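Local coordinates for hyaluronidase-phage associated (Streptococcus pyogenes, PDB 2WB3) that cleaves hyaluronan as a lyase of the phage tail fibre, built as a triple-stranded beta-helix, at the interface of chains A and B. Numbering follows the deposited sequence. Chains: chain A/B, Hyaluronidase-phage associated.

Contact 1: the interface of chains A and B. Residues chain A 86-89, 91; chain B 67-69.
In the triple-stranded beta-helix of this tail-fibre lyase, strand 83-86 of chain A ends beside strand 64-69 of chain B, and A:Asn86 pairs with B:Asp67 in a parallel bridge between the two copies. The bridge itself is modest: the backbone N of B:Ile68 makes a weak bond to the backbone O of A:Asn86. Most of the grip comes just after the strand, where chain A turns into a loop and B:Asp67 takes hold of A:Thr88.

The B:Asp67 carboxylate works as a fork. Its OD1 accepts the backbone N-H of A:Thr88 in a fairly straight bond, 2.8 Å from OD1 to N. Its OD2 accepts the hydroxyl OG1 of the same threonine at 3.0 Å. Each oxygen uses its syn lone pair, on the side facing its twin, so the two bonds together limit rotation of the carboxylate. The two side chains meet at about a right angle. A:Thr88 puts OG1 between its own backbone N and carbonyl carbon (chi1 51°). That leaves the methyl A:Thr88 CG2 to lie 3.7 Å from B:Asp67 CG, the carboxylate carbon. OG1 also runs past the CG1 methyl of B:Val69, the two side chains pointing the same way.

One residue earlier, the hydroxyl OG of A:Ser87 donates to the backbone O of B:Ile68 at 2.6 Å. The hydroxyl meets the B:Ile68 carbonyl at 151° at its oxygen, somewhat out of the carbonyl plane. With chi1 at 176°, OG swings away from the backbone N and reaches over to chain B. A:Ser87 CB packs at 4.0 Å against CB of B:Ile68, whose CG2 branch touches A:Thr91 CB farther along the loop. A:Ser89 OG rests against the B:Val69 backbone at CA.

The site thus sits where a chain A strand gives way to a loop, laid along the last residues of a chain B strand.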
# COMPACT_ATOMS: atom_id res chain seq x y z
N ASN A 86 8.03 -18.18 19.74
CA ASN A 86 9.34 -18.48 20.24
C ASN A 86 10.02 -17.20 20.73
O ASN A 86 9.53 -16.11 20.51
CB ASN A 86 10.16 -19.03 19.09
CG ASN A 86 11.52 -19.58 19.52
OD1 ASN A 86 11.72 -20.07 20.63
ND2 ASN A 86 12.45 -19.52 18.62
N SER A 87 11.12 -17.37 21.45
CA SER A 87 12.01 -16.26 21.70
C SER A 87 13.38 -16.79 21.41
O SER A 87 13.92 -17.51 22.22
CB SER A 87 11.91 -15.83 23.14
OG SER A 87 12.86 -14.80 23.40
N THR A 88 13.92 -16.48 20.25
CA THR A 88 15.21 -17.09 19.91
C THR A 88 16.28 -16.69 20.97
O THR A 88 17.03 -17.55 21.47
CB THR A 88 15.64 -16.78 18.45
OG1 THR A 88 15.58 -15.39 18.20
CG2 THR A 88 14.73 -17.44 17.44
N SER A 89 16.28 -15.43 21.41
CA SER A 89 17.25 -15.06 22.46
C SER A 89 16.82 -15.35 23.91
O SER A 89 17.68 -15.45 24.79
CB SER A 89 17.76 -13.63 22.28
OG SER A 89 16.71 -12.70 22.15
N THR A 91 13.13 -14.79 26.65
CA THR A 91 12.40 -13.69 27.27
C THR A 91 12.02 -14.01 28.71
O THR A 91 11.76 -15.18 29.07
CB THR A 91 11.14 -13.30 26.44
OG1 THR A 91 10.56 -12.09 27.01
CG2 THR A 91 10.13 -14.43 26.45
N ASP B 67 8.35 -14.20 17.01
CA ASP B 67 9.64 -14.25 17.71
C ASP B 67 9.84 -13.01 18.58
O ASP B 67 9.46 -11.92 18.20
CB ASP B 67 10.77 -14.35 16.69
CG ASP B 67 12.06 -14.84 17.32
OD1 ASP B 67 12.09 -15.28 18.46
OD2 ASP B 67 13.09 -14.81 16.65
N ILE B 68 10.44 -13.21 19.74
CA ILE B 68 10.61 -12.15 20.75
C ILE B 68 12.12 -12.09 20.98
O ILE B 68 12.68 -13.05 21.51
CB ILE B 68 9.91 -12.59 22.01
CG1 ILE B 68 8.42 -12.88 21.72
CG2 ILE B 68 9.94 -11.46 23.09
CD1 ILE B 68 7.75 -13.69 22.87
N VAL B 69 12.79 -11.03 20.51
CA VAL B 69 14.26 -10.99 20.53
C VAL B 69 14.83 -9.76 21.29
O VAL B 69 14.16 -8.73 21.45
CB VAL B 69 14.87 -11.06 19.12
CG1 VAL B 69 14.47 -12.35 18.41
CG2 VAL B 69 14.54 -9.81 18.23

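Contact 2: the interface of chains A and B. Residues chain A 27, 71; chain B 14, 51, 57.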
# COMPACT_ATOMS: atom_id res chain seq x y z
N GLU A 27 6.16 -20.61 -1.62
CA GLU A 27 6.28 -21.44 -0.43
C GLU A 27 7.57 -21.19 0.35
O GLU A 27 7.71 -21.68 1.45
CB GLU A 27 6.17 -22.93 -0.79
CG GLU A 27 7.33 -23.45 -1.63
CD GLU A 27 7.27 -24.93 -1.77
OE1 GLU A 27 8.02 -25.58 -1.05
OE2 GLU A 27 6.45 -25.47 -2.54
N LYS A 71 -3.79 -28.48 0.53
CA LYS A 71 -3.74 -27.92 -0.79
C LYS A 71 -5.15 -28.05 -1.44
O LYS A 71 -5.70 -29.13 -1.42
CB LYS A 71 -2.70 -28.68 -1.64
CG LYS A 71 -2.53 -28.15 -3.07
CD LYS A 71 -1.18 -28.65 -3.55
CE LYS A 71 -0.66 -27.92 -4.79
NZ LYS A 71 -1.72 -27.93 -5.81
N PRO B 14 11.27 -21.10 -5.19
CA PRO B 14 10.84 -20.43 -3.93
C PRO B 14 12.01 -19.64 -3.39
O PRO B 14 13.17 -20.01 -3.64
CB PRO B 14 10.58 -21.59 -2.96
CG PRO B 14 10.23 -22.77 -3.86
CD PRO B 14 11.09 -22.56 -5.13
N PRO B 51 1.47 -25.99 0.53
CA PRO B 51 1.82 -25.78 -0.87
C PRO B 51 1.88 -27.13 -1.65
O PRO B 51 1.99 -27.11 -2.86
CB PRO B 51 3.25 -25.25 -0.81
CG PRO B 51 3.80 -25.73 0.49
CD PRO B 51 2.59 -25.71 1.45
N TYR B 57 4.44 -32.40 4.29
CA TYR B 57 5.35 -31.47 3.67
C TYR B 57 5.55 -30.16 4.47
O TYR B 57 6.68 -29.61 4.50
CB TYR B 57 4.79 -31.08 2.34
CG TYR B 57 5.74 -30.29 1.48
CD1 TYR B 57 6.76 -30.94 0.78
CD2 TYR B 57 5.60 -28.91 1.33
CE1 TYR B 57 7.60 -30.25 -0.01
CE2 TYR B 57 6.45 -28.21 0.50
CZ TYR B 57 7.46 -28.88 -0.16
OH TYR B 57 8.32 -28.22 -1.00
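A:Glu27 reaches from a loop of chain A in among B:Pro51, B:Pro14 and B:Tyr57, meeting a different group of chain B at nearly every step of its length. At its root, CB packs 3.7 Å from CB of B:Pro51, the glutamate crossing the proline at about a right angle. The next methylene, CG, meets CG of B:Pro14, also at 3.7 Å, and here the two side chains run alongside each other. Chi1 of 66° turns CG in between the backbone N and the carbonyl carbon, and beyond it the chain is extended (chi2 171°), which carries the carboxylate on to the tyrosine.

At the tip the two oxygens part company. OE1 accepts the phenol hydroxyl OH of B:Tyr57 at 2.7 Å through its syn lone pair, the side of OE2. It approaches the ring at its edge and in its plane, 3.4 Å from the ring carbon CE2. The carboxylate stands almost upright to the ring, their planes 83° apart, so the acid meets the rim of the tyrosine instead of stacking on it. OE2 turns back towards B:Pro51 and lies 3.6 Å from its CB, so the proline touches both the base and the end of the glutamate.

B:Pro51 also faces a second chain A residue: its backbone O lies 3.4 Å from CE of A:Lys71, a contact made by the aliphatic part of the lysine.

Three loop residues of chain B thus hold one acidic side chain by carbon packing and a hydrogen bond, and the patch probably serves to keep neighbouring loops of the two subunits in register.

Contact 1 and contact 2 lie about 26 Å apart, measured between the centres of their C-alpha atoms, on the same interface of chains A and B. They have no residue in common, but B:Val69 of contact 1 ends strand 64-69, and A:Lys71 of contact 2 follows the equivalent strand in the other copy. Contact 1 pairs a strand end and its loop with a strand, whereas contact 2 joins loops. The chains are not related by an exact two-fold, as expected in a three-stranded fibre, and such separate grips along the shaft would hold its subunits together.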